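Local coordinates for glucanase (Clostridium thermocellum, PDB 5GXX), which probably hydrolyses internal beta-1,4-glucosidic bonds of cellulose as a family 9 endoglucanase of the cellulosome, at residues K170-A175 with L202-W207; T163-A168 with L210-R215; M487-V492 with Y497-I502. The protein carries 1 engineered substitution. All blocks are in the same frame, centred on the assembly; numbering follows the deposited sequence.

Contact 1 of 3, residues K170-A175 with L202-W207; sequences KYFELA and LWASTW
F172 of helix 162-178 meets A204 and S205 of helix 198-212. Its CB sets the ring on course toward the other helix. CG is trans to the backbone N (chi1 172°), which carries the ring outward across the gap. CD1, CE1 and CZ do the touching. F172 CD1 lies 3.9 Å from the methyl carbon CB of A204. The next ring atom, F172 CE1, is 3.9 Å from S205 CB. The tip atom, F172 CZ, stays near the same methylene, with S205 CB at 4.0 Å. The approach is oblique to the ring, and no hydrogen bond joins the segments.

S205 offers its carbon to the ring and turns its hydroxyl farther off. That OG is hydrogen-bonded to the backbone O of L201, one turn earlier in its own helix. Y224 of helix 215-224 also touches F172 and S205, and A221 of the same helix touches S205 as well. The backbones approach to 6.8 Å between F172 CA and A204 CA. This is buried, antiparallel helix-helix packing, as expected in the (alpha/alpha)6 barrel of family 9 glycosyl hydrolases.

Contact 2 of 3, residues T163-A168 with L210-R215; sequences TYLRYA and LATGDR
An ST turn closes the C-terminal end of helix 198-212, and L165 of helix 162-178 packs beside it on A211 and T212. The setting is the helical barrel expected of a family 9 glycosyl hydrolase, here near its surface. One branch of L165 does the touching. L165 CD1 lies 4.2 Å from A211 CB and 4.1 Å from T212 CG2, so this methyl meets two methyls of the facing helix. The L165 side chain extends with CG opposite the backbone N (chi1 178°), which brings CD1 to the last turn of that helix. The nearest CA atoms, of L165 and A211, are 8.0 Å apart, and the L165 side chain spans that distance. L165 also touches S156 of helix 142-158 and L208 of helix 198-212, while A211 touches I157.

T212 divides its two branches. CG2 packs against L165, and OG1 serves the backbone. The hydroxyl is hydrogen-bonded to L208 O, one turn back. G213 then leaves the helix with positive phi, 71°. The chain turns at once into helix 215-224, where D214 is the N-cap: its OD1 accepts from the backbone N of N216. The ST turn spans the link between the two helices, with D214 N donating to T212 OG1 at 3.0 Å and an angle of 158° at the hydrogen.

Contact 3 of 3, residues M487-V492 with Y497-I502; sequences MDLTEV and YSVDDI. With CA (calcium ion), chain D.
L489 and V492 carry the packing of 487-492 against 497-502, and the calcium ion is held from the same short stretch of chain. M487 and D488 end strand 481-488. D488 O binds the calcium at 2.3 Å. The D488 side chain forms an Asx turn instead: D488 OD1 accepts from T490 N at 2.9 Å and, through its syn lone pair, from T490 OG1. At the N-cap position, L489 sends CD1 to V499 CG2 at 3.8 Å, the two side chains crossing at about a right angle.

Both segments lie in the cellulose-binding domain; its antiparallel sheets and calcium site are consistent with a family 3 beta-sandwich module. D566, N569 and D570 complete the site. E491 binds the ion with both carboxylate oxygens, unevenly: OE2 lies 2.3 Å and OE1 2.8 Å from the calcium. A bend at chi2 (-85°) folds the chain back to reach it. A water is also a ligand.

V492 comes last. V492 CG1 lies 3.7 Å from Y497 CB. V492 CG1 also meets I502 CD1 tip to tip at 4.0 Å. V492 O accepts from Y497 N at 3.0 Å, the donor tilted 28° from the carbonyl plane.

In the fold
From the N terminus, helix 162-178 supplies the first segments of contacts 2 and 1, in that order. Helix 198-212 supplies the second segment of contact 1 and the start of that of contact 2. Contact 1 closes the inner loop, and contact 2 closes a wider one around it. The two are therefore nested, with centres about 9 Å apart, and together they tie antiparallel helices of the catalytic domain. The chain then runs on to the cellulose-binding domain. There, contact 3 closes a short loop around helix 490-494, between strands 481-488 and 503-506. It follows in series, with its centre about 79 Å from those of the other two.

Contact 1 of 3, residues K170-A175 with L202-W207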
loop_
_atom_site.group_PDB
_atom_site.type_symbol
_atom_site.label_atom_id
_atom_site.label_comp_id
_atom_site.label_asym_id
_atom_site.label_seq_id
_atom_site.Cartn_x
_atom_site.Cartn_y
_atom_site.Cartn_z
ATOM N N LYS A 170 2.359 -55.125 9.211
ATOM C CA LYS A 170 1.791 -54.591 7.974
ATOM C C LYS A 170 2.835 -53.713 7.286
ATOM O O LYS A 170 3.146 -53.876 6.104
ATOM C CB LYS A 170 0.524 -53.765 8.234
ATOM C CG LYS A 170 -0.804 -54.497 8.343
ATOM C CD LYS A 170 -1.917 -53.461 8.447
ATOM C CE LYS A 170 -3.256 -54.069 8.841
ATOM N NZ LYS A 170 -3.857 -54.831 7.717
ATOM N N TYR A 171 3.415 -52.802 8.063
ATOM C CA TYR A 171 4.344 -51.828 7.517
ATOM C C TYR A 171 5.664 -52.466 7.094
ATOM O O TYR A 171 6.197 -52.137 6.034
ATOM C CB TYR A 171 4.559 -50.674 8.502
ATOM C CG TYR A 171 3.336 -49.816 8.745
ATOM C CD1 TYR A 171 2.201 -49.889 7.924
ATOM C CD2 TYR A 171 3.303 -48.915 9.802
ATOM C CE1 TYR A 171 1.101 -49.072 8.156
ATOM C CE2 TYR A 171 2.206 -48.099 10.029
ATOM C CZ TYR A 171 1.102 -48.187 9.212
ATOM O OH TYR A 171 0.023 -47.382 9.471
ATOM N N PHE A 172 6.155 -53.428 7.872
ATOM C CA PHE A 172 7.402 -54.072 7.506
ATOM C C PHE A 172 7.245 -54.840 6.200
ATOM O O PHE A 172 8.104 -54.772 5.326
ATOM C CB PHE A 172 7.958 -54.988 8.593
ATOM C CG PHE A 172 9.140 -55.775 8.115
ATOM C CD1 PHE A 172 10.404 -55.194 8.040
ATOM C CD2 PHE A 172 8.982 -57.072 7.665
ATOM C CE1 PHE A 172 11.487 -55.913 7.554
ATOM C CE2 PHE A 172 10.062 -57.801 7.176
ATOM C CZ PHE A 172 11.318 -57.220 7.108
ATOM N N GLU A 173 6.129 -55.546 6.059
ATOM C CA GLU A 173 5.918 -56.294 4.833
ATOM C C GLU A 173 5.898 -55.379 3.610
ATOM O O GLU A 173 6.443 -55.749 2.562
ATOM C CB GLU A 173 4.649 -57.144 4.947
ATOM C CG GLU A 173 4.831 -58.350 5.860
ATOM C CD GLU A 173 3.519 -58.915 6.389
ATOM O OE1 GLU A 173 2.437 -58.548 5.870
ATOM O OE2 GLU A 173 3.561 -59.733 7.337
ATOM N N LEU A 174 5.256 -54.217 3.743
ATOM C CA LEU A 174 5.146 -53.239 2.661
ATOM C C LEU A 174 6.515 -52.666 2.349
ATOM O O LEU A 174 6.914 -52.546 1.198
ATOM C CB LEU A 174 4.181 -52.103 3.015
ATOM C CG LEU A 174 4.126 -50.884 2.082
ATOM C CD1 LEU A 174 3.684 -51.298 0.687
ATOM C CD2 LEU A 174 3.233 -49.760 2.601
ATOM N N ALA A 175 7.240 -52.298 3.394
ATOM C CA ALA A 175 8.548 -51.700 3.202
ATOM C C ALA A 175 9.507 -52.674 2.540
ATOM O O ALA A 175 10.288 -52.299 1.667
ATOM C CB ALA A 175 9.096 -51.247 4.544
ATOM N N LEU A 202 16.725 -53.522 8.389
ATOM C CA LEU A 202 17.463 -54.147 9.486
ATOM C C LEU A 202 16.879 -53.836 10.861
ATOM O O LEU A 202 16.650 -54.737 11.668
ATOM C CB LEU A 202 18.926 -53.675 9.474
ATOM C CG LEU A 202 19.811 -54.178 10.621
ATOM C CD1 LEU A 202 19.886 -55.701 10.662
ATOM C CD2 LEU A 202 21.196 -53.561 10.459
ATOM N N TRP A 203 16.689 -52.550 11.132
ATOM C CA TRP A 203 16.173 -52.048 12.404
ATOM C C TRP A 203 14.783 -52.603 12.667
ATOM O O TRP A 203 14.516 -53.133 13.742
ATOM C CB TRP A 203 16.176 -50.518 12.318
ATOM C CG TRP A 203 15.639 -49.649 13.419
ATOM C CD1 TRP A 203 14.627 -48.757 13.286
ATOM C CD2 TRP A 203 16.148 -49.478 14.756
ATOM N NE1 TRP A 203 14.435 -48.049 14.453
ATOM C CE2 TRP A 203 15.364 -48.468 15.371
ATOM C CE3 TRP A 203 17.187 -50.062 15.486
ATOM C CZ2 TRP A 203 15.573 -48.051 16.688
ATOM C CZ3 TRP A 203 17.378 -49.651 16.798
ATOM C CH2 TRP A 203 16.586 -48.653 17.379
ATOM N N ALA A 204 13.911 -52.545 11.666
ATOM C CA ALA A 204 12.553 -53.023 11.860
ATOM C C ALA A 204 12.489 -54.542 12.053
ATOM O O ALA A 204 11.809 -55.015 12.971
ATOM C CB ALA A 204 11.684 -52.588 10.689
ATOM N N SER A 205 13.191 -55.304 11.212
ATOM C CA SER A 205 13.202 -56.763 11.348
ATOM C C SER A 205 13.801 -57.201 12.688
ATOM O O SER A 205 13.324 -58.165 13.291
ATOM C CB SER A 205 13.883 -57.466 10.156
ATOM O OG SER A 205 15.224 -57.041 9.963
ATOM N N THR A 206 14.822 -56.485 13.168
ATOM C CA THR A 206 15.448 -56.800 14.450
ATOM C C THR A 206 14.444 -56.622 15.581
ATOM O O THR A 206 14.300 -57.504 16.426
ATOM C CB THR A 206 16.708 -55.929 14.682
ATOM O OG1 THR A 206 17.667 -56.250 13.671
ATOM C CG2 THR A 206 17.314 -56.160 16.064
ATOM N N TRP A 207 13.749 -55.487 15.596
ATOM C CA TRP A 207 12.693 -55.267 16.580
ATOM C C TRP A 207 11.544 -56.275 16.476
ATOM O O TRP A 207 10.988 -56.667 17.501
ATOM C CB TRP A 207 12.164 -53.825 16.532
ATOM C CG TRP A 207 13.061 -52.875 17.301
ATOM C CD1 TRP A 207 13.788 -51.833 16.794
ATOM C CD2 TRP A 207 13.328 -52.907 18.710
ATOM N NE1 TRP A 207 14.486 -51.207 17.806
ATOM C CE2 TRP A 207 14.231 -51.850 18.989
ATOM C CE3 TRP A 207 12.900 -53.725 19.766
ATOM C CZ2 TRP A 207 14.713 -51.588 20.276
ATOM C CZ3 TRP A 207 13.380 -53.461 21.051
ATOM C CH2 TRP A 207 14.274 -52.398 21.291
#

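Contact 2 of 3, residues T163-A168 with L210-R215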
loop_
_atom_site.group_PDB
_atom_site.type_symbol
_atom_site.label_atom_id
_atom_site.label_comp_id
_atom_site.label_asym_id
_atom_site.label_seq_id
_atom_site.Cartn_x
_atom_site.Cartn_y
_atom_site.Cartn_z
ATOM N N THR A 163 -2.340 -54.441 18.648
ATOM C CA THR A 163 -2.626 -53.602 17.491
ATOM C C THR A 163 -1.308 -53.066 16.939
ATOM O O THR A 163 -1.072 -53.119 15.734
ATOM C CB THR A 163 -3.586 -52.446 17.856
ATOM O OG1 THR A 163 -4.861 -52.986 18.218
ATOM C CG2 THR A 163 -3.787 -51.468 16.706
ATOM N N TYR A 164 -0.444 -52.569 17.820
ATOM C CA TYR A 164 0.818 -52.028 17.340
ATOM C C TYR A 164 1.616 -53.094 16.588
ATOM O O TYR A 164 2.219 -52.799 15.555
ATOM C CB TYR A 164 1.649 -51.381 18.462
ATOM C CG TYR A 164 1.008 -50.167 19.114
ATOM C CD1 TYR A 164 0.044 -49.405 18.455
ATOM C CD2 TYR A 164 1.359 -49.787 20.407
ATOM C CE1 TYR A 164 -0.552 -48.299 19.064
ATOM C CE2 TYR A 164 0.767 -48.706 21.015
ATOM C CZ TYR A 164 -0.187 -47.962 20.348
ATOM O OH TYR A 164 -0.750 -46.871 20.979
ATOM N N LEU A 165 1.586 -54.335 17.072
ATOM C CA LEU A 165 2.327 -55.425 16.446
ATOM C C LEU A 165 1.740 -55.772 15.078
ATOM O O LEU A 165 2.476 -56.013 14.121
ATOM C CB LEU A 165 2.361 -56.668 17.350
ATOM C CG LEU A 165 3.079 -57.877 16.736
ATOM C CD1 LEU A 165 4.551 -57.618 16.386
ATOM C CD2 LEU A 165 2.943 -59.094 17.637
ATOM N N ARG A 166 0.411 -55.763 14.994
ATOM C CA ARG A 166 -0.273 -56.008 13.730
ATOM C C ARG A 166 0.171 -55.005 12.657
ATOM O O ARG A 166 0.503 -55.399 11.531
ATOM C CB ARG A 166 -1.788 -55.966 13.940
ATOM C CG ARG A 166 -2.610 -56.116 12.663
ATOM C CD ARG A 166 -4.112 -56.072 12.964
ATOM N NE ARG A 166 -4.935 -56.038 11.755
ATOM C CZ ARG A 166 -5.292 -57.114 11.044
ATOM N NH1 ARG A 166 -4.875 -58.328 11.389
ATOM N NH2 ARG A 166 -6.047 -56.963 9.958
ATOM N N TYR A 167 0.191 -53.721 13.021
ATOM C CA TYR A 167 0.592 -52.660 12.100
ATOM C C TYR A 167 2.096 -52.649 11.851
ATOM O O TYR A 167 2.529 -52.339 10.743
ATOM C CB TYR A 167 0.067 -51.296 12.552
ATOM C CG TYR A 167 -1.406 -51.147 12.227
ATOM C CD1 TYR A 167 -2.383 -51.742 13.029
ATOM C CD2 TYR A 167 -1.817 -50.445 11.096
ATOM C CE1 TYR A 167 -3.738 -51.635 12.710
ATOM C CE2 TYR A 167 -3.169 -50.329 10.770
ATOM C CZ TYR A 167 -4.122 -50.914 11.589
ATOM O OH TYR A 167 -5.463 -50.800 11.271
ATOM N N ALA A 168 2.891 -52.992 12.863
ATOM C CA ALA A 168 4.326 -53.156 12.638
ATOM C C ALA A 168 4.588 -54.187 11.540
ATOM O O ALA A 168 5.437 -53.983 10.668
ATOM C CB ALA A 168 5.016 -53.576 13.908
ATOM N N LEU A 210 12.736 -59.322 18.156
ATOM C CA LEU A 210 12.659 -59.149 19.596
ATOM C C LEU A 210 11.207 -59.146 20.081
ATOM O O LEU A 210 10.936 -59.476 21.235
ATOM C CB LEU A 210 13.416 -57.886 20.035
ATOM C CG LEU A 210 14.939 -57.836 19.882
ATOM C CD1 LEU A 210 15.415 -56.470 20.398
ATOM C CD2 LEU A 210 15.614 -58.975 20.632
ATOM N N ALA A 211 10.280 -58.778 19.202
ATOM C CA ALA A 211 8.867 -58.799 19.561
ATOM C C ALA A 211 8.250 -60.200 19.503
ATOM O O ALA A 211 7.520 -60.576 20.420
ATOM C CB ALA A 211 8.056 -57.789 18.736
ATOM N N THR A 212 8.579 -60.961 18.461
ATOM C CA THR A 212 7.913 -62.230 18.151
ATOM C C THR A 212 8.741 -63.484 18.438
ATOM O O THR A 212 8.172 -64.566 18.622
ATOM C CB THR A 212 7.547 -62.326 16.653
ATOM O OG1 THR A 212 8.755 -62.352 15.875
ATOM C CG2 THR A 212 6.652 -61.179 16.207
ATOM N N GLY A 213 10.066 -63.365 18.444
ATOM C CA GLY A 213 10.931 -64.536 18.553
ATOM C C GLY A 213 10.932 -65.403 17.306
ATOM O O GLY A 213 11.514 -66.488 17.296
ATOM N N ASP A 214 10.294 -64.900 16.255
ATOM C CA ASP A 214 10.128 -65.588 14.985
ATOM C C ASP A 214 11.437 -65.448 14.228
ATOM O O ASP A 214 11.891 -64.337 13.931
ATOM C CB ASP A 214 8.966 -64.951 14.210
ATOM C CG ASP A 214 8.649 -65.646 12.898
ATOM O OD1 ASP A 214 9.510 -66.358 12.329
ATOM O OD2 ASP A 214 7.501 -65.458 12.429
ATOM N N ARG A 215 12.035 -66.594 13.937
ATOM C CA ARG A 215 13.360 -66.611 13.332
ATOM C C ARG A 215 13.399 -66.123 11.888
ATOM O O ARG A 215 14.469 -65.758 11.400
ATOM C CB ARG A 215 14.008 -67.978 13.501
ATOM C CG ARG A 215 15.012 -68.002 14.646
ATOM C CD ARG A 215 16.172 -68.878 14.248
ATOM N NE ARG A 215 16.874 -68.351 13.078
ATOM C CZ ARG A 215 17.928 -67.541 13.158
ATOM N NH1 ARG A 215 18.387 -67.185 14.349
ATOM N NH2 ARG A 215 18.542 -67.089 12.072
#

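Contact 3 of 3, residues M487-V492 with Y497-I502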
loop_
_atom_site.group_PDB
_atom_site.type_symbol
_atom_site.label_atom_id
_atom_site.label_comp_id
_atom_site.label_asym_id
_atom_site.label_seq_id
_atom_site.Cartn_x
_atom_site.Cartn_y
_atom_site.Cartn_z
ATOM N N MET A 487 -19.662 6.805 27.468
ATOM C CA MET A 487 -19.720 8.259 27.563
ATOM C C MET A 487 -20.671 8.688 28.673
ATOM O O MET A 487 -21.617 7.970 28.993
ATOM C CB MET A 487 -20.271 8.834 26.257
ATOM C CG MET A 487 -19.494 8.432 25.030
ATOM S SD MET A 487 -20.516 8.662 23.563
ATOM C CE MET A 487 -21.364 7.080 23.453
ATOM N N ASP A 488 -20.433 9.885 29.205
ATOM C CA ASP A 488 -21.377 10.555 30.089
ATOM C C ASP A 488 -22.002 11.681 29.265
ATOM O O ASP A 488 -21.299 12.569 28.789
ATOM C CB ASP A 488 -20.648 11.097 31.322
ATOM C CG ASP A 488 -21.586 11.713 32.348
ATOM O OD1 ASP A 488 -22.689 12.151 31.973
ATOM O OD2 ASP A 488 -21.213 11.748 33.541
ATOM N N LEU A 489 -23.316 11.612 29.084
ATOM C CA LEU A 489 -24.021 12.580 28.244
ATOM C C LEU A 489 -24.737 13.651 29.060
ATOM O O LEU A 489 -25.628 14.329 28.542
ATOM C CB LEU A 489 -24.997 11.863 27.304
ATOM C CG LEU A 489 -24.398 10.881 26.281
ATOM C CD1 LEU A 489 -25.487 10.416 25.326
ATOM C CD2 LEU A 489 -23.229 11.469 25.509
ATOM N N THR A 490 -24.317 13.833 30.311
ATOM C CA THR A 490 -24.900 14.859 31.182
ATOM C C THR A 490 -24.900 16.242 30.533
ATOM O O THR A 490 -25.919 16.931 30.572
ATOM C CB THR A 490 -24.194 14.955 32.554
ATOM O OG1 THR A 490 -24.356 13.718 33.254
ATOM C CG2 THR A 490 -24.805 16.060 33.419
ATOM N N GLU A 491 -23.768 16.634 29.950
ATOM C CA GLU A 491 -23.623 17.958 29.338
ATOM C C GLU A 491 -24.479 18.155 28.088
ATOM O O GLU A 491 -24.783 19.291 27.708
ATOM C CB GLU A 491 -22.153 18.262 29.031
ATOM C CG GLU A 491 -21.577 17.551 27.806
ATOM C CD GLU A 491 -21.052 16.151 28.091
ATOM O OE1 GLU A 491 -21.120 15.694 29.253
ATOM O OE2 GLU A 491 -20.555 15.521 27.131
ATOM N N VAL A 492 -24.866 17.050 27.455
ATOM C CA VAL A 492 -25.713 17.080 26.272
ATOM C C VAL A 492 -27.113 17.487 26.712
ATOM O O VAL A 492 -27.703 18.420 26.166
ATOM C CB VAL A 492 -25.750 15.704 25.577
ATOM C CG1 VAL A 492 -26.722 15.704 24.408
ATOM C CG2 VAL A 492 -24.357 15.309 25.120
ATOM N N TYR A 497 -30.079 19.315 24.599
ATOM C CA TYR A 497 -30.040 18.372 23.487
ATOM C C TYR A 497 -30.381 16.969 23.973
ATOM O O TYR A 497 -30.510 16.750 25.182
ATOM C CB TYR A 497 -28.671 18.410 22.807
ATOM C CG TYR A 497 -28.447 19.689 22.033
ATOM C CD1 TYR A 497 -28.089 20.864 22.685
ATOM C CD2 TYR A 497 -28.613 19.723 20.649
ATOM C CE1 TYR A 497 -27.899 22.047 21.974
ATOM C CE2 TYR A 497 -28.421 20.893 19.933
ATOM C CZ TYR A 497 -28.069 22.052 20.602
ATOM O OH TYR A 497 -27.872 23.211 19.887
ATOM N N SER A 498 -30.568 16.057 23.019
ATOM C CA SER A 498 -30.918 14.677 23.336
ATOM C C SER A 498 -30.000 13.693 22.619
ATOM O O SER A 498 -29.198 14.082 21.768
ATOM C CB SER A 498 -32.373 14.392 22.969
ATOM O OG SER A 498 -32.547 14.390 21.563
ATOM N N VAL A 499 -30.121 12.416 22.975
ATOM C CA VAL A 499 -29.269 11.368 22.406
ATOM C C VAL A 499 -29.359 11.317 20.883
ATOM O O VAL A 499 -28.351 11.096 20.209
ATOM C CB VAL A 499 -29.568 9.986 23.042
ATOM C CG1 VAL A 499 -28.816 8.870 22.306
ATOM C CG2 VAL A 499 -29.170 9.979 24.515
ATOM N N ASP A 500 -30.542 11.584 20.334
ATOM C CA ASP A 500 -30.729 11.573 18.885
ATOM C C ASP A 500 -30.075 12.753 18.154
ATOM O O ASP A 500 -30.093 12.804 16.927
ATOM C CB ASP A 500 -32.197 11.354 18.484
ATOM C CG ASP A 500 -33.100 12.547 18.779
ATOM O OD1 ASP A 500 -32.631 13.611 19.242
ATOM O OD2 ASP A 500 -34.321 12.412 18.534
ATOM N N ASP A 501 -29.484 13.683 18.905
ATOM C CA ASP A 501 -28.725 14.792 18.327
ATOM C C ASP A 501 -27.260 14.415 18.140
ATOM O O ASP A 501 -26.481 15.181 17.567
ATOM C CB ASP A 501 -28.816 16.044 19.201
ATOM C CG ASP A 501 -30.205 16.655 19.191
ATOM O OD1 ASP A 501 -30.761 16.811 18.087
ATOM O OD2 ASP A 501 -30.736 16.962 20.277
ATOM N N ILE A 502 -26.891 13.240 18.641
ATOM C CA ILE A 502 -25.492 12.807 18.599
ATOM C C ILE A 502 -25.349 11.785 17.479
ATOM O O ILE A 502 -26.093 10.805 17.465
ATOM C CB ILE A 502 -25.043 12.169 19.932
ATOM C CG1 ILE A 502 -25.318 13.084 21.140
ATOM C CG2 ILE A 502 -23.585 11.698 19.861
ATOM C CD1 ILE A 502 -24.847 14.546 21.022
HETATM CA CA CA D . -19.422 13.763 28.137
HETATM O O HOH W 1 -19.490 13.151 25.836
#